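Local coordinates for protein glutathione S-transferase enzyme with thioredoxin-like domain (Xenorhabdus nematophila, PDB 4L8E) that binds glutathione and, as a glutathione S-transferase family member, probably transfers it to electrophilic substrates, at residues Tyr168-Leu181 with Ile205-Lys219. Sequence-based numbering, arbitrary orientation.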
loop_
_atom_site.group_PDB
_atom_site.type_symbol
_atom_site.label_atom_id
_atom_site.label_comp_id
_atom_site.label_asym_id
_atom_site.label_seq_id
_atom_site.Cartn_x
_atom_site.Cartn_y
_atom_site.Cartn_z
ATOM N N TYR A 168 -9.456 -4.446 12.451
ATOM C CA TYR A 168 -9.120 -5.483 13.420
ATOM C C TYR A 168 -10.017 -6.710 13.240
ATOM O O TYR A 168 -9.593 -7.840 13.428
ATOM C CB TYR A 168 -9.160 -4.956 14.864
ATOM C CG TYR A 168 -7.829 -4.340 15.297
ATOM C CD1 TYR A 168 -7.533 -3.008 15.026
ATOM C CD2 TYR A 168 -6.866 -5.096 15.956
ATOM C CE1 TYR A 168 -6.330 -2.447 15.395
ATOM C CE2 TYR A 168 -5.664 -4.537 16.336
ATOM C CZ TYR A 168 -5.399 -3.219 16.055
ATOM O OH TYR A 168 -4.195 -2.702 16.442
ATOM N N LYS A 169 -11.258 -6.476 12.847
ATOM C CA LYS A 169 -12.193 -7.577 12.603
ATOM C C LYS A 169 -11.752 -8.398 11.383
ATOM O O LYS A 169 -11.757 -9.630 11.424
ATOM C CB LYS A 169 -13.606 -7.048 12.409
ATOM C CG LYS A 169 -14.611 -8.126 12.095
ATOM C CD LYS A 169 -15.993 -7.520 11.815
ATOM C CE LYS A 169 -17.076 -8.583 11.811
ATOM N NZ LYS A 169 -18.360 -8.050 11.281
ATOM N N VAL A 170 -11.326 -7.720 10.325
ATOM C CA VAL A 170 -10.791 -8.401 9.143
ATOM C C VAL A 170 -9.567 -9.231 9.552
ATOM O O VAL A 170 -9.422 -10.396 9.166
ATOM C CB VAL A 170 -10.444 -7.379 8.042
ATOM C CG1 VAL A 170 -9.584 -8.013 6.940
ATOM C CG2 VAL A 170 -11.732 -6.790 7.420
ATOM N N LEU A 171 -8.667 -8.601 10.292
ATOM C CA LEU A 171 -7.457 -9.281 10.733
ATOM C C LEU A 171 -7.797 -10.509 11.576
ATOM O O LEU A 171 -7.266 -11.622 11.360
ATOM C CB LEU A 171 -6.580 -8.291 11.504
ATOM C CG LEU A 171 -5.244 -8.806 12.043
ATOM C CD1 LEU A 171 -4.372 -9.222 10.888
ATOM C CD2 LEU A 171 -4.577 -7.764 12.907
ATOM N N ASN A 172 -8.700 -10.336 12.526
ATOM C CA ASN A 172 -9.058 -11.426 13.424
ATOM C C ASN A 172 -9.690 -12.583 12.648
ATOM O O ASN A 172 -9.432 -13.754 12.917
ATOM C CB ASN A 172 -10.050 -10.935 14.464
ATOM C CG ASN A 172 -10.263 -11.924 15.569
ATOM O OD1 ASN A 172 -9.427 -12.056 16.469
ATOM N ND2 ASN A 172 -11.414 -12.610 15.544
ATOM N N THR A 173 -10.551 -12.238 11.702
ATOM C CA THR A 173 -11.222 -13.248 10.889
ATOM C C THR A 173 -10.195 -14.102 10.135
ATOM O O THR A 173 -10.329 -15.323 10.082
ATOM C CB THR A 173 -12.260 -12.591 9.965
ATOM O OG1 THR A 173 -13.331 -12.099 10.774
ATOM C CG2 THR A 173 -12.818 -13.582 8.958
ATOM N N GLN A 174 -9.168 -13.479 9.563
ATOM C CA GLN A 174 -8.153 -14.260 8.873
ATOM C C GLN A 174 -7.336 -15.115 9.839
ATOM O O GLN A 174 -7.006 -16.264 9.530
ATOM C CB GLN A 174 -7.250 -13.358 8.034
ATOM C CG GLN A 174 -6.208 -14.117 7.210
ATOM C CD GLN A 174 -6.814 -15.148 6.274
ATOM O OE1 GLN A 174 -7.714 -14.835 5.517
ATOM N NE2 GLN A 174 -6.318 -16.389 6.327
ATOM N N LEU A 175 -7.001 -14.561 11.003
ATOM C CA LEU A 175 -6.129 -15.269 11.943
ATOM C C LEU A 175 -6.882 -16.405 12.663
ATOM O O LEU A 175 -6.271 -17.257 13.333
ATOM C CB LEU A 175 -5.486 -14.276 12.932
ATOM C CG LEU A 175 -4.463 -13.315 12.296
ATOM C CD1 LEU A 175 -4.080 -12.244 13.301
ATOM C CD2 LEU A 175 -3.240 -14.079 11.827
ATOM N N GLU A 176 -8.216 -16.422 12.550
ATOM C CA GLU A 176 -9.000 -17.583 12.964
ATOM C C GLU A 176 -8.820 -18.750 12.017
ATOM O O GLU A 176 -9.081 -19.897 12.381
ATOM C CB GLU A 176 -10.490 -17.237 13.013
ATOM C CG GLU A 176 -10.876 -16.369 14.186
ATOM C CD GLU A 176 -12.348 -15.965 14.143
ATOM O OE1 GLU A 176 -12.861 -15.500 15.176
ATOM O OE2 GLU A 176 -12.972 -16.107 13.068
ATOM N N LYS A 177 -8.405 -18.467 10.791
ATOM C CA LYS A 177 -8.379 -19.484 9.749
ATOM C C LYS A 177 -6.990 -20.064 9.571
ATOM O O LYS A 177 -6.842 -21.245 9.300
ATOM C CB LYS A 177 -8.812 -18.892 8.415
ATOM C CG LYS A 177 -10.227 -18.400 8.401
ATOM C CD LYS A 177 -10.610 -17.883 7.027
ATOM C CE LYS A 177 -11.982 -17.263 7.060
ATOM N NZ LYS A 177 -12.514 -17.148 5.688
ATOM N N THR A 178 -5.992 -19.204 9.697
ATOM C CA THR A 178 -4.598 -19.569 9.477
ATOM C C THR A 178 -3.738 -19.057 10.623
ATOM O O THR A 178 -4.003 -17.997 11.173
ATOM C CB THR A 178 -4.057 -18.973 8.132
ATOM O OG1 THR A 178 -4.240 -17.551 8.092
ATOM C CG2 THR A 178 -4.762 -19.574 6.920
ATOM N N PRO A 179 -2.652 -19.776 10.956
ATOM C CA PRO A 179 -1.854 -19.360 12.116
ATOM C C PRO A 179 -1.140 -18.019 11.940
ATOM O O PRO A 179 -0.998 -17.279 12.908
ATOM C CB PRO A 179 -0.852 -20.514 12.293
ATOM C CG PRO A 179 -0.909 -21.305 11.054
ATOM C CD PRO A 179 -2.282 -21.117 10.478
ATOM N N TYR A 180 -0.713 -17.714 10.722
ATOM C CA TYR A 180 -0.128 -16.416 10.379
ATOM C C TYR A 180 -1.003 -15.765 9.308
ATOM O O TYR A 180 -1.943 -16.396 8.819
ATOM C CB TYR A 180 1.315 -16.599 9.934
ATOM C CG TYR A 180 2.183 -17.058 11.070
ATOM C CD1 TYR A 180 2.703 -16.153 11.978
ATOM C CD2 TYR A 180 2.451 -18.413 11.267
ATOM C CE1 TYR A 180 3.485 -16.587 13.039
ATOM C CE2 TYR A 180 3.224 -18.846 12.320
ATOM C CZ TYR A 180 3.752 -17.919 13.188
ATOM O OH TYR A 180 4.501 -18.352 14.241
ATOM N N LEU A 181 -0.750 -14.499 8.998
ATOM C CA LEU A 181 -1.615 -13.743 8.128
ATOM C C LEU A 181 -1.465 -14.244 6.702
ATOM O O LEU A 181 -0.402 -14.103 6.098
ATOM C CB LEU A 181 -1.296 -12.243 8.217
ATOM C CG LEU A 181 -2.348 -11.337 7.604
ATOM C CD1 LEU A 181 -3.749 -11.635 8.121
ATOM C CD2 LEU A 181 -1.950 -9.862 7.859
ATOM N N ILE A 205 -8.358 0.473 20.854
ATOM C CA ILE A 205 -8.953 -0.797 20.475
ATOM C C ILE A 205 -9.033 -1.763 21.671
ATOM O O ILE A 205 -8.054 -1.963 22.390
ATOM C CB ILE A 205 -8.149 -1.431 19.324
ATOM C CG1 ILE A 205 -8.488 -0.761 17.988
ATOM C CG2 ILE A 205 -8.365 -2.940 19.238
ATOM C CD1 ILE A 205 -9.894 -1.066 17.482
ATOM N N ASN A 206 -10.199 -2.361 21.879
ATOM C CA ASN A 206 -10.360 -3.409 22.889
ATOM C C ASN A 206 -9.962 -4.745 22.304
ATOM O O ASN A 206 -10.703 -5.362 21.536
ATOM C CB ASN A 206 -11.797 -3.491 23.403
ATOM C CG ASN A 206 -11.980 -4.574 24.471
ATOM O OD1 ASN A 206 -11.014 -5.197 24.912
ATOM N ND2 ASN A 206 -13.215 -4.801 24.875
ATOM N N LEU A 207 -8.780 -5.197 22.679
ATOM C CA LEU A 207 -8.217 -6.386 22.079
ATOM C C LEU A 207 -8.968 -7.655 22.453
ATOM O O LEU A 207 -8.848 -8.676 21.773
ATOM C CB LEU A 207 -6.753 -6.493 22.475
ATOM C CG LEU A 207 -5.932 -7.462 21.660
ATOM C CD1 LEU A 207 -5.913 -7.064 20.198
ATOM C CD2 LEU A 207 -4.529 -7.507 22.258
ATOM N N GLU A 208 -9.757 -7.592 23.522
ATOM C CA GLU A 208 -10.599 -8.709 23.898
ATOM C C GLU A 208 -11.669 -8.986 22.843
ATOM O O GLU A 208 -12.204 -10.085 22.782
ATOM C CB GLU A 208 -11.253 -8.456 25.261
ATOM C CG GLU A 208 -10.247 -8.232 26.383
ATOM C CD GLU A 208 -9.310 -9.419 26.592
ATOM O OE1 GLU A 208 -9.803 -10.529 26.879
ATOM O OE2 GLU A 208 -8.079 -9.239 26.472
ATOM N N ASP A 209 -11.983 -7.996 22.010
ATOM C CA ASP A 209 -12.945 -8.210 20.927
ATOM C C ASP A 209 -12.339 -9.027 19.780
ATOM O O ASP A 209 -13.057 -9.497 18.892
ATOM C CB ASP A 209 -13.453 -6.869 20.378
ATOM C CG ASP A 209 -14.448 -6.183 21.305
ATOM O OD1 ASP A 209 -14.991 -6.834 22.228
ATOM O OD2 ASP A 209 -14.705 -4.978 21.091
ATOM N N TYR A 210 -11.017 -9.194 19.796
ATOM C CA TYR A 210 -10.282 -9.826 18.696
ATOM C C TYR A 210 -9.297 -10.870 19.261
ATOM O O TYR A 210 -8.079 -10.682 19.218
ATOM C CB TYR A 210 -9.559 -8.765 17.865
ATOM C CG TYR A 210 -10.455 -7.594 17.524
ATOM C CD1 TYR A 210 -11.418 -7.699 16.529
ATOM C CD2 TYR A 210 -10.393 -6.403 18.250
ATOM C CE1 TYR A 210 -12.274 -6.656 16.255
ATOM C CE2 TYR A 210 -11.235 -5.342 17.959
ATOM C CZ TYR A 210 -12.181 -5.483 16.973
ATOM O OH TYR A 210 -13.038 -4.439 16.681
ATOM N N PRO A 211 -9.825 -11.990 19.749
ATOM C CA PRO A 211 -9.003 -12.958 20.492
ATOM C C PRO A 211 -7.916 -13.611 19.635
ATOM O O PRO A 211 -6.843 -13.912 20.176
ATOM C CB PRO A 211 -10.012 -13.989 21.004
ATOM C CG PRO A 211 -11.258 -13.758 20.250
ATOM C CD PRO A 211 -11.253 -12.363 19.729
ATOM N N ALA A 212 -8.170 -13.819 18.340
ATOM C CA ALA A 212 -7.149 -14.379 17.474
ATOM C C ALA A 212 -6.014 -13.402 17.269
ATOM O O ALA A 212 -4.859 -13.807 17.183
ATOM C CB ALA A 212 -7.727 -14.798 16.131
ATOM N N VAL A 213 -6.335 -12.115 17.171
ATOM C CA VAL A 213 -5.291 -11.086 17.071
ATOM C C VAL A 213 -4.451 -11.077 18.354
ATOM O O VAL A 213 -3.211 -10.998 18.297
ATOM C CB VAL A 213 -5.880 -9.666 16.824
ATOM C CG1 VAL A 213 -4.758 -8.622 16.732
ATOM C CG2 VAL A 213 -6.705 -9.629 15.527
ATOM N N LYS A 214 -5.120 -11.150 19.500
ATOM C CA LYS A 214 -4.430 -11.177 20.789
ATOM C C LYS A 214 -3.438 -12.347 20.861
ATOM O O LYS A 214 -2.283 -12.174 21.265
ATOM C CB LYS A 214 -5.432 -11.253 21.948
ATOM C CG LYS A 214 -4.768 -11.195 23.306
ATOM C CD LYS A 214 -5.750 -11.230 24.452
ATOM C CE LYS A 214 -5.024 -11.199 25.804
ATOM N NZ LYS A 214 -5.988 -10.984 26.898
ATOM N N LYS A 215 -3.877 -13.545 20.492
ATOM C CA LYS A 215 -2.957 -14.690 20.535
ATOM C C LYS A 215 -1.795 -14.542 19.560
ATOM O O LYS A 215 -0.661 -14.909 19.877
ATOM C CB LYS A 215 -3.688 -16.022 20.312
ATOM C CG LYS A 215 -4.666 -16.389 21.413
ATOM C CD LYS A 215 -5.093 -17.840 21.292
ATOM C CE LYS A 215 -6.121 -18.238 22.353
ATOM N NZ LYS A 215 -7.410 -17.471 22.245
ATOM N N TRP A 216 -2.064 -13.994 18.371
ATOM C CA TRP A 216 -1.030 -13.792 17.358
ATOM C C TRP A 216 -0.019 -12.736 17.831
ATOM O O TRP A 216 1.186 -12.915 17.657
ATOM C CB TRP A 216 -1.728 -13.455 16.038
ATOM C CG TRP A 216 -0.909 -12.966 14.905
ATOM C CD1 TRP A 216 -0.365 -13.709 13.899
ATOM C CD2 TRP A 216 -0.608 -11.602 14.607
ATOM N NE1 TRP A 216 0.273 -12.893 13.003
ATOM C CE2 TRP A 216 0.137 -11.592 13.416
ATOM C CE3 TRP A 216 -0.896 -10.385 15.237
ATOM C CZ2 TRP A 216 0.626 -10.412 12.854
ATOM C CZ3 TRP A 216 -0.414 -9.213 14.666
ATOM C CH2 TRP A 216 0.328 -9.239 13.490
ATOM N N LEU A 217 -0.491 -11.672 18.478
ATOM C CA LEU A 217 0.418 -10.664 19.033
ATOM C C LEU A 217 1.344 -11.304 20.067
ATOM O O LEU A 217 2.557 -11.109 20.032
ATOM C CB LEU A 217 -0.365 -9.537 19.695
ATOM C CG LEU A 217 -0.885 -8.422 18.785
ATOM C CD1 LEU A 217 -1.842 -7.513 19.590
ATOM C CD2 LEU A 217 0.231 -7.599 18.154
ATOM N N GLU A 218 0.755 -12.071 20.970
ATOM C CA GLU A 218 1.483 -12.767 22.020
ATOM C C GLU A 218 2.546 -13.703 21.430
ATOM O O GLU A 218 3.652 -13.811 21.953
ATOM C CB GLU A 218 0.498 -13.516 22.926
ATOM C CG GLU A 218 -0.239 -12.584 23.901
ATOM C CD GLU A 218 -1.505 -13.163 24.559
ATOM O OE1 GLU A 218 -1.961 -14.289 24.235
ATOM O OE2 GLU A 218 -2.058 -12.449 25.417
ATOM N N LYS A 219 2.192 -14.385 20.351
ATOM C CA LYS A 219 3.090 -15.320 19.683
ATOM C C LYS A 219 4.299 -14.585 19.072
ATOM O O LYS A 219 5.449 -15.018 19.203
ATOM C CB LYS A 219 2.290 -16.012 18.567
ATOM C CG LYS A 219 2.992 -17.055 17.756
ATOM C CD LYS A 219 1.961 -17.943 17.024
ATOM C CE LYS A 219 1.189 -17.209 15.930
ATOM N NZ LYS A 219 0.152 -18.108 15.339
#
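Asn-172 meets the first turn of helix 211-221. Its CB rests 3.7 Å from Val-213 CG2. With CG anti to the backbone N (chi1 -169°), the amide swings over the start of that helix, where CG lies near Tyr-210 CA and Ala-212 CB. At the tip, OD1 accepts from Val-213 N at 3.2 Å, with an N-H...O angle of 152°, and more weakly from Ala-212 N; ND2 lies beside Pro-211 CD. This is a worked example of a general principle: a side-chain carbonyl from a neighbouring helix can serve backbone N-H groups at a helix N-terminus, whose dipole would probably favour it.

Beside this polar point the packing is largely apolar. Val-213 fits as a knob among Tyr-168, Leu-171, Asn-172 and Leu-175, and the axes of segments 168-175 and 211-219 cross at 74°. Tyr-168 CB sits over the centre of the Tyr-210 ring, 3.6 Å from its centroid, while Ile-205 CG2 lies over a face of the Tyr-168 ring, whose hydroxyl hydrogen-bonds to Gln-203 OE1. Farther along, Leu-175 CD1 presses on the five-membered ring of Trp-216, whose NE1 hydrogen-bonds to Asp-190 OD1. Lys-219 makes a second polar point: its chain bent at chi3, NZ donates to Pro-179 O at 2.8 Å from above the carbonyl plane and lies over the Tyr-180 ring, a cation-pi contact. Such crossing of helices 154-175 and 211-221 belongs to the all-helical C-terminal domain of the glutathione S-transferase fold.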